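Side-chain contacts in N-terminal acetyltransferase-like protein (Chaetomium thermophilum, PDB 5NNP), which probably serves as the repeat-built auxiliary subunit of a NatA-type N-terminal acetyltransferase, taking part in the acetylation of protein N termini: residues 95-100 against 119-124; 113-118 against 135-140. All blocks are in the same frame, centred on the assembly; numbering follows the deposited sequence.

Contact 1 of 2, residues 95-100 against 119-124; sequences DEAIKA and AVLQIQ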
ATOM      1  N   ASP A  95      17.893  12.621 -10.146  1.00 44.54           N
ATOM      2  CA  ASP A  95      17.903  12.953 -11.548  1.00 48.04           C
ATOM      3  C   ASP A  95      19.228  13.576 -11.920  1.00 44.75           C
ATOM      4  O   ASP A  95      19.798  13.262 -12.964  1.00 48.31           O
ATOM      5  CB  ASP A  95      16.747  13.875 -11.904  1.00 62.43           C
ATOM      6  CG  ASP A  95      16.091  13.484 -13.202  1.00 75.24           C
ATOM      7  OD1 ASP A  95      15.260  12.544 -13.175  1.00 77.20           O
ATOM      8  OD2 ASP A  95      16.432  14.092 -14.244  1.00 81.99           O
ATOM      9  N   GLU A  96      19.731  14.450 -11.059  1.00 45.46           N
ATOM     10  CA  GLU A  96      21.022  15.068 -11.307  1.00 42.94           C
ATOM     11  C   GLU A  96      22.116  14.031 -11.095  1.00 44.01           C
ATOM     12  O   GLU A  96      23.180  14.105 -11.700  1.00 55.83           O
ATOM     13  CB  GLU A  96      21.225  16.290 -10.412  1.00 40.70           C
ATOM     14  CG  GLU A  96      20.285  17.432 -10.753  1.00 44.53           C
ATOM     15  CD  GLU A  96      20.608  18.087 -12.089  1.00 56.74           C
ATOM     16  OE1 GLU A  96      21.740  18.619 -12.244  1.00 59.19           O
ATOM     17  OE2 GLU A  96      19.726  18.069 -12.979  1.00 58.64           O
ATOM     18  N   ALA A  97      21.837  13.045 -10.251  1.00 36.23           N
ATOM     19  CA  ALA A  97      22.767  11.940 -10.059  1.00 33.52           C
ATOM     20  C   ALA A  97      22.952  11.164 -11.364  1.00 40.63           C
ATOM     21  O   ALA A  97      24.091  10.834 -11.751  1.00 39.17           O
ATOM     22  CB  ALA A  97      22.281  11.024  -8.960  1.00 27.70           C
ATOM     23  N   ILE A  98      21.834  10.889 -12.044  1.00 32.30           N
ATOM     24  CA  ILE A  98      21.875  10.108 -13.277  1.00 27.97           C
ATOM     25  C   ILE A  98      22.770  10.780 -14.330  1.00 30.86           C
ATOM     26  O   ILE A  98      23.606  10.126 -14.941  1.00 28.89           O
ATOM     27  CB  ILE A  98      20.462   9.872 -13.848  1.00 26.13           C
ATOM     28  CG1 ILE A  98      19.738   8.793 -13.039  1.00 33.09           C
ATOM     29  CG2 ILE A  98      20.536   9.417 -15.294  1.00 26.14           C
ATOM     30  CD1 ILE A  98      18.252   8.637 -13.352  1.00 25.93           C
ATOM     31  N   LYS A  99      22.616  12.088 -14.508  1.00 33.69           N
ATOM     32  CA  LYS A  99      23.390  12.831 -15.492  1.00 28.93           C
ATOM     33  C   LYS A  99      24.887  12.678 -15.263  1.00 42.12           C
ATOM     34  O   LYS A  99      25.655  12.603 -16.212  1.00 43.14           O
ATOM     35  CB  LYS A  99      23.024  14.319 -15.453  1.00 30.15           C
ATOM     36  CG  LYS A  99      21.586  14.620 -15.773  1.00 30.41           C
ATOM     37  CD  LYS A  99      21.285  16.076 -15.474  1.00 40.03           C
ATOM     38  CE  LYS A  99      20.282  16.671 -16.429  1.00 39.12           C
ATOM     39  NZ  LYS A  99      19.047  15.891 -16.451  1.00 49.70           N
ATOM     40  N   ALA A 100      25.284  12.648 -13.990  1.00 43.68           N
ATOM     41  CA  ALA A 100      26.690  12.638 -13.598  1.00 29.13           C
ATOM     42  C   ALA A 100      27.287  11.221 -13.638  1.00 30.04           C
ATOM     43  O   ALA A 100      28.414  11.022 -14.101  1.00 31.50           O
ATOM     44  CB  ALA A 100      26.842  13.255 -12.209  1.00 29.58           C
ATOM     45  N   ALA A 119      22.307   2.185 -13.187  1.00 37.41           N
ATOM     46  CA  ALA A 119      21.192   1.376 -13.639  1.00 37.37           C
ATOM     47  C   ALA A 119      20.082   1.407 -12.601  1.00 39.20           C
ATOM     48  O   ALA A 119      18.895   1.494 -12.936  1.00 30.45           O
ATOM     49  CB  ALA A 119      21.647  -0.061 -13.898  1.00 28.15           C
ATOM     50  N   VAL A 120      20.489   1.329 -11.336  1.00 37.60           N
ATOM     51  CA  VAL A 120      19.543   1.364 -10.234  1.00 38.90           C
ATOM     52  C   VAL A 120      18.814   2.705 -10.254  1.00 37.77           C
ATOM     53  O   VAL A 120      17.594   2.755 -10.256  1.00 42.43           O
ATOM     54  CB  VAL A 120      20.235   1.148  -8.865  1.00 34.09           C
ATOM     55  CG1 VAL A 120      19.265   1.400  -7.758  1.00 22.79           C
ATOM     56  CG2 VAL A 120      20.818  -0.268  -8.767  1.00 21.22           C
ATOM     57  N   LEU A 121      19.580   3.788 -10.302  1.00 36.43           N
ATOM     58  CA  LEU A 121      19.019   5.135 -10.348  1.00 30.20           C
ATOM     59  C   LEU A 121      18.057   5.300 -11.521  1.00 29.91           C
ATOM     60  O   LEU A 121      16.988   5.908 -11.389  1.00 36.51           O
ATOM     61  CB  LEU A 121      20.142   6.180 -10.426  1.00 27.79           C
ATOM     62  CG  LEU A 121      21.009   6.410  -9.182  1.00 29.01           C
ATOM     63  CD1 LEU A 121      22.278   7.121  -9.550  1.00 25.77           C
ATOM     64  CD2 LEU A 121      20.254   7.222  -8.135  1.00 33.19           C
ATOM     65  N   GLN A 122      18.424   4.751 -12.670  1.00 30.32           N
ATOM     66  CA  GLN A 122      17.604   4.930 -13.858  1.00 38.72           C
ATOM     67  C   GLN A 122      16.231   4.270 -13.734  1.00 39.88           C
ATOM     68  O   GLN A 122      15.220   4.859 -14.137  1.00 34.36           O
ATOM     69  CB  GLN A 122      18.318   4.390 -15.087  1.00 36.38           C
ATOM     70  CG  GLN A 122      19.383   5.304 -15.628  1.00 41.87           C
ATOM     71  CD  GLN A 122      20.288   4.593 -16.621  1.00 40.78           C
ATOM     72  OE1 GLN A 122      20.736   3.464 -16.382  1.00 37.19           O
ATOM     73  NE2 GLN A 122      20.554   5.247 -17.747  1.00 31.15           N
ATOM     74  N   ILE A 123      16.186   3.047 -13.203  1.00 32.96           N
ATOM     75  CA  ILE A 123      14.896   2.387 -13.057  1.00 34.69           C
ATOM     76  C   ILE A 123      14.106   3.073 -11.928  1.00 35.75           C
ATOM     77  O   ILE A 123      12.887   3.243 -12.033  1.00 33.47           O
ATOM     78  CB  ILE A 123      15.026   0.865 -12.804  1.00 29.16           C
ATOM     79  CG1 ILE A 123      13.649   0.192 -12.861  1.00 28.84           C
ATOM     80  CG2 ILE A 123      15.684   0.582 -11.475  1.00 27.26           C
ATOM     81  CD1 ILE A 123      12.808   0.532 -14.115  1.00 22.78           C
ATOM     82  N   GLN A 124      14.804   3.507 -10.881  1.00 28.91           N
ATOM     83  CA  GLN A 124      14.160   4.267  -9.813  1.00 29.93           C
ATOM     84  C   GLN A 124      13.429   5.502 -10.340  1.00 32.43           C
ATOM     85  O   GLN A 124      12.422   5.900  -9.770  1.00 39.48           O
ATOM     86  CB  GLN A 124      15.162   4.722  -8.763  1.00 29.09           C
ATOM     87  CG  GLN A 124      14.516   5.602  -7.687  1.00 29.46           C
ATOM     88  CD  GLN A 124      13.662   4.802  -6.716  1.00 29.98           C
ATOM     89  OE1 GLN A 124      13.861   3.596  -6.532  1.00 42.37           O
ATOM     90  NE2 GLN A 124      12.698   5.455  -6.109  1.00 27.34           N
TER
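Ile98 and Leu121 meet where helices 94-107 and 112-124 come closest within this contact, their CA atoms 6.4 Å apart, and they illustrate how a few apolar groups can fill one level of the interface between two successive helices. The axes of the two short segments approach to 9.5 Å and run roughly antiparallel, at 139°. Neither side chain meets the other end-on; they slide past one another in opposite directions. Ile98 CG1 lies beside its own backbone N (chi1 -76°), and with chi2 extended at 170° the branch reaches across to the neighbouring helix. Along the way CG1 rests against Leu121 CB at 3.7 Å. The terminal CD1 passes beyond the leucine side chain to the backbone behind it, 3.6 Å from Leu121 O and 3.8 Å from Gln122 CA. Gln122 adds the methylene CG, 4.2 Å from Ile98 CD1, whereas its amide oxygen OE1 turns to another neighbour and is hydrogen-bonded to Ser134 OG on helix 128-141. On the other side of the exchange, Leu121 sends CD1 to the methyl group of Ala97, at 3.9 Å from CB. A residue as small as alanine here probably allows the leucine branch to come this near, and both residues also touch Arg89 on helix 78-90. Leu121 thus packs against both helices that fall in the predicted tetratricopeptide repeat 78-111, as successive helices do in such a superhelix. All four touching residues are buried, and the join is made by methyl and methylene groups lying on one another and on the backbone of 121-122, without a polar bond. Its cohesion should therefore come from shape and the exclusion of water, the one amide involved having its oxygen satisfied by a third helix.

Contact 2 of 2, residues 113-118 against 135-140; sequences QIQRDL and RLNMLK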
ATOM      1  N   GLN A 113      31.064  -0.612 -10.902  1.00 42.36           N
ATOM      2  CA  GLN A 113      30.351   0.054  -9.822  1.00 38.02           C
ATOM      3  C   GLN A 113      29.499   1.203 -10.355  1.00 46.45           C
ATOM      4  O   GLN A 113      28.342   1.396  -9.951  1.00 43.22           O
ATOM      5  CB  GLN A 113      31.317   0.581  -8.770  1.00 39.31           C
ATOM      6  CG  GLN A 113      30.627   1.364  -7.660  1.00 44.50           C
ATOM      7  CD  GLN A 113      31.601   2.117  -6.768  1.00 57.85           C
ATOM      8  OE1 GLN A 113      32.736   2.414  -7.165  1.00 66.67           O
ATOM      9  NE2 GLN A 113      31.167   2.422  -5.550  1.00 59.04           N
ATOM     10  N   ILE A 114      30.089   1.977 -11.256  1.00 40.30           N
ATOM     11  CA  ILE A 114      29.393   3.118 -11.809  1.00 37.66           C
ATOM     12  C   ILE A 114      28.184   2.656 -12.619  1.00 38.78           C
ATOM     13  O   ILE A 114      27.099   3.238 -12.503  1.00 39.00           O
ATOM     14  CB  ILE A 114      30.342   3.985 -12.657  1.00 34.13           C
ATOM     15  CG1 ILE A 114      31.352   4.677 -11.729  1.00 35.71           C
ATOM     16  CG2 ILE A 114      29.565   5.005 -13.472  1.00 30.58           C
ATOM     17  CD1 ILE A 114      32.410   5.503 -12.436  1.00 37.37           C
ATOM     18  N   GLN A 115      28.355   1.600 -13.409  1.00 32.60           N
ATOM     19  CA  GLN A 115      27.266   1.077 -14.237  1.00 30.55           C
ATOM     20  C   GLN A 115      26.175   0.487 -13.370  1.00 34.76           C
ATOM     21  O   GLN A 115      24.990   0.614 -13.674  1.00 35.30           O
ATOM     22  CB  GLN A 115      27.775   0.014 -15.223  1.00 29.52           C
ATOM     23  CG  GLN A 115      26.671  -0.730 -15.991  1.00 24.72           C
ATOM     24  CD  GLN A 115      25.880   0.183 -16.942  1.00 31.28           C
ATOM     25  OE1 GLN A 115      26.141   0.216 -18.134  1.00 36.08           O
ATOM     26  NE2 GLN A 115      24.913   0.928 -16.404  1.00 31.00           N
ATOM     27  N   ARG A 116      26.585  -0.166 -12.288  1.00 43.82           N
ATOM     28  CA  ARG A 116      25.650  -0.796 -11.359  1.00 42.25           C
ATOM     29  C   ARG A 116      24.737   0.241 -10.713  1.00 38.58           C
ATOM     30  O   ARG A 116      23.522   0.065 -10.671  1.00 44.49           O
ATOM     31  CB  ARG A 116      26.415  -1.576 -10.291  1.00 45.18           C
ATOM     32  CG  ARG A 116      25.562  -2.366  -9.334  1.00 52.62           C
ATOM     33  CD  ARG A 116      26.430  -3.292  -8.485  1.00 62.34           C
ATOM     34  NE  ARG A 116      27.637  -2.637  -7.972  1.00 73.74           N
ATOM     35  CZ  ARG A 116      27.721  -2.044  -6.780  1.00 80.31           C
ATOM     36  NH1 ARG A 116      26.662  -2.023  -5.974  1.00 88.00           N
ATOM     37  NH2 ARG A 116      28.859  -1.472  -6.389  1.00 73.10           N
ATOM     38  N   ASP A 117      25.334   1.335 -10.251  1.00 29.80           N
ATOM     39  CA  ASP A 117      24.622   2.335  -9.477  1.00 33.51           C
ATOM     40  C   ASP A 117      23.744   3.202 -10.349  1.00 39.26           C
ATOM     41  O   ASP A 117      22.641   3.576  -9.948  1.00 43.10           O
ATOM     42  CB  ASP A 117      25.612   3.170  -8.687  1.00 43.60           C
ATOM     43  CG  ASP A 117      26.253   2.375  -7.560  1.00 51.15           C
ATOM     44  OD1 ASP A 117      25.591   1.462  -7.023  1.00 52.41           O
ATOM     45  OD2 ASP A 117      27.418   2.649  -7.212  1.00 51.51           O
ATOM     46  N   LEU A 118      24.215   3.479 -11.557  1.00 37.64           N
ATOM     47  CA  LEU A 118      23.434   4.226 -12.536  1.00 36.03           C
ATOM     48  C   LEU A 118      22.165   3.477 -12.947  1.00 37.43           C
ATOM     49  O   LEU A 118      21.089   4.053 -13.062  1.00 40.76           O
ATOM     50  CB  LEU A 118      24.289   4.513 -13.774  1.00 27.48           C
ATOM     51  CG  LEU A 118      23.548   5.017 -15.001  1.00 30.60           C
ATOM     52  CD1 LEU A 118      23.072   6.443 -14.780  1.00 27.08           C
ATOM     53  CD2 LEU A 118      24.441   4.917 -16.225  1.00 32.84           C
ATOM     54  N   ARG A 135      21.247  -2.503 -18.689  1.00 31.94           N
ATOM     55  CA  ARG A 135      21.156  -3.935 -18.462  1.00 37.83           C
ATOM     56  C   ARG A 135      21.766  -4.715 -19.600  1.00 34.66           C
ATOM     57  O   ARG A 135      22.381  -5.763 -19.373  1.00 35.50           O
ATOM     58  CB  ARG A 135      19.707  -4.361 -18.264  1.00 42.26           C
ATOM     59  CG  ARG A 135      19.182  -3.928 -16.945  1.00 38.99           C
ATOM     60  CD  ARG A 135      20.179  -4.327 -15.879  1.00 36.28           C
ATOM     61  NE  ARG A 135      19.666  -3.979 -14.565  1.00 51.41           N
ATOM     62  CZ  ARG A 135      20.126  -4.475 -13.423  1.00 56.13           C
ATOM     63  NH1 ARG A 135      19.572  -4.091 -12.268  1.00 63.14           N
ATOM     64  NH2 ARG A 135      21.130  -5.350 -13.439  1.00 36.04           N
ATOM     65  N   LEU A 136      21.589  -4.211 -20.818  1.00 29.71           N
ATOM     66  CA  LEU A 136      22.189  -4.851 -21.990  1.00 38.52           C
ATOM     67  C   LEU A 136      23.705  -4.859 -21.824  1.00 34.79           C
ATOM     68  O   LEU A 136      24.383  -5.845 -22.090  1.00 33.46           O
ATOM     69  CB  LEU A 136      21.786  -4.136 -23.276  1.00 38.15           C
ATOM     70  CG  LEU A 136      22.271  -4.683 -24.615  1.00 34.75           C
ATOM     71  CD1 LEU A 136      21.984  -6.171 -24.714  1.00 35.14           C
ATOM     72  CD2 LEU A 136      21.572  -3.927 -25.736  1.00 30.42           C
ATOM     73  N   ASN A 137      24.217  -3.743 -21.334  1.00 35.42           N
ATOM     74  CA  ASN A 137      25.617  -3.612 -21.032  1.00 25.48           C
ATOM     75  C   ASN A 137      26.075  -4.549 -19.947  1.00 35.69           C
ATOM     76  O   ASN A 137      27.066  -5.248 -20.097  1.00 35.45           O
ATOM     77  CB  ASN A 137      25.900  -2.190 -20.618  1.00 36.29           C
ATOM     78  CG  ASN A 137      26.841  -1.535 -21.527  1.00 48.17           C
ATOM     79  OD1 ASN A 137      26.449  -1.064 -22.592  1.00 75.89           O
ATOM     80  ND2 ASN A 137      28.105  -1.505 -21.145  1.00 45.88           N
ATOM     81  N   MET A 138      25.361  -4.537 -18.830  1.00 33.77           N
ATOM     82  CA  MET A 138      25.702  -5.415 -17.730  1.00 33.83           C
ATOM     83  C   MET A 138      25.645  -6.880 -18.174  1.00 35.09           C
ATOM     84  O   MET A 138      26.522  -7.665 -17.846  1.00 45.38           O
ATOM     85  CB  MET A 138      24.774  -5.149 -16.548  1.00 28.02           C
ATOM     86  CG  MET A 138      24.837  -3.699 -16.105  1.00 34.89           C
ATOM     87  SD  MET A 138      23.761  -3.219 -14.739  1.00 37.48           S
ATOM     88  CE  MET A 138      24.605  -4.038 -13.374  1.00 29.11           C
ATOM     89  N   LEU A 139      24.627  -7.233 -18.946  1.00 32.56           N
ATOM     90  CA  LEU A 139      24.496  -8.592 -19.470  1.00 32.08           C
ATOM     91  C   LEU A 139      25.666  -8.967 -20.397  1.00 42.34           C
ATOM     92  O   LEU A 139      26.158 -10.101 -20.398  1.00 44.55           O
ATOM     93  CB  LEU A 139      23.163  -8.730 -20.208  1.00 29.65           C
ATOM     94  CG  LEU A 139      22.946 -10.021 -20.997  1.00 36.54           C
ATOM     95  CD1 LEU A 139      22.974 -11.245 -20.088  1.00 35.67           C
ATOM     96  CD2 LEU A 139      21.650  -9.960 -21.802  1.00 30.12           C
ATOM     97  N   LYS A 140      26.114  -8.008 -21.191  1.00 38.77           N
ATOM     98  CA  LYS A 140      27.238  -8.246 -22.081  1.00 31.36           C
ATOM     99  C   LYS A 140      28.484  -8.542 -21.266  1.00 36.69           C
ATOM    100  O   LYS A 140      29.314  -9.373 -21.637  1.00 46.22           O
ATOM    101  CB  LYS A 140      27.454  -7.039 -22.981  1.00 27.84           C
ATOM    102  CG  LYS A 140      27.902  -7.381 -24.351  1.00 46.27           C
ATOM    103  CD  LYS A 140      27.941  -6.141 -25.222  1.00 49.50           C
ATOM    104  CE  LYS A 140      28.592  -4.995 -24.481  1.00 47.57           C
ATOM    105  NZ  LYS A 140      28.870  -3.842 -25.371  1.00 48.96           N
TER
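Gln115 and Met138 carry the nearest CA atoms, 7.5 Å apart, where segments 113-118 and 135-140 run roughly antiparallel at 141° with their axes 10.4 Å from each other. This spacing leaves room for longer side chains, and both residues direct CB toward the facing helix. Gln115 is bent at chi2 (65°) after CG, and the elbow so formed is what Met138 meets: Gln115 CG lies 3.5 Å from Met138 CG and 4.0 Å from its SD. The two chains pass at a slant. Beyond the bend the Gln115 amide reaches Asn137, crossing it at about a right angle, with OE1 3.5 Å from Asn137 CB and the amide planes 52° apart; the oxygen touches carbon here and is not bonded to the asparagine. Gln115 NE2 makes a weak hydrogen bond to Ser134 OG, one turn before Met138 on helix 128-141. Helices 112-124 and 128-141 follow one another along the chain as antiparallel neighbours, the packing from which tetratricopeptide-like superhelices are built. Shortening Gln115 to an alanine would remove CG and the amide together, and is likely to open a gap beside Met138 CG and cost Ser134 OG its weak bond, leaving it the one with Gln122. Met138 is bent at chi3, which brings its methyl CE to the backbone of Arg116, 4.0 Å from CA. The Arg116 guanidinium leads away from the facing helix, toward Asp117, whose OD1 stands above one face of the group in a long ion pair with NH1.

Followed from the N terminus, the chain enters contact 1 at residues 95-100, finishes helix 94-107, turns, and enters contact 2 at 113-118 before residues 119-124 close contact 1 across an 18-residue interval. It then turns again, and 135-140 closes contact 2. The two closures therefore cross instead of nesting, and helix 112-124 belongs to both, facing the preceding helix in one and the following helix in the other. Their centres are 12 Å apart and they touch directly: Leu118 CD1 packs 3.7 Å from Ile98 O, and Ala119 CB lies 3.9 Å from Met138 SD. Three successive helices are thereby tied into one continuous stretch of the superhelix.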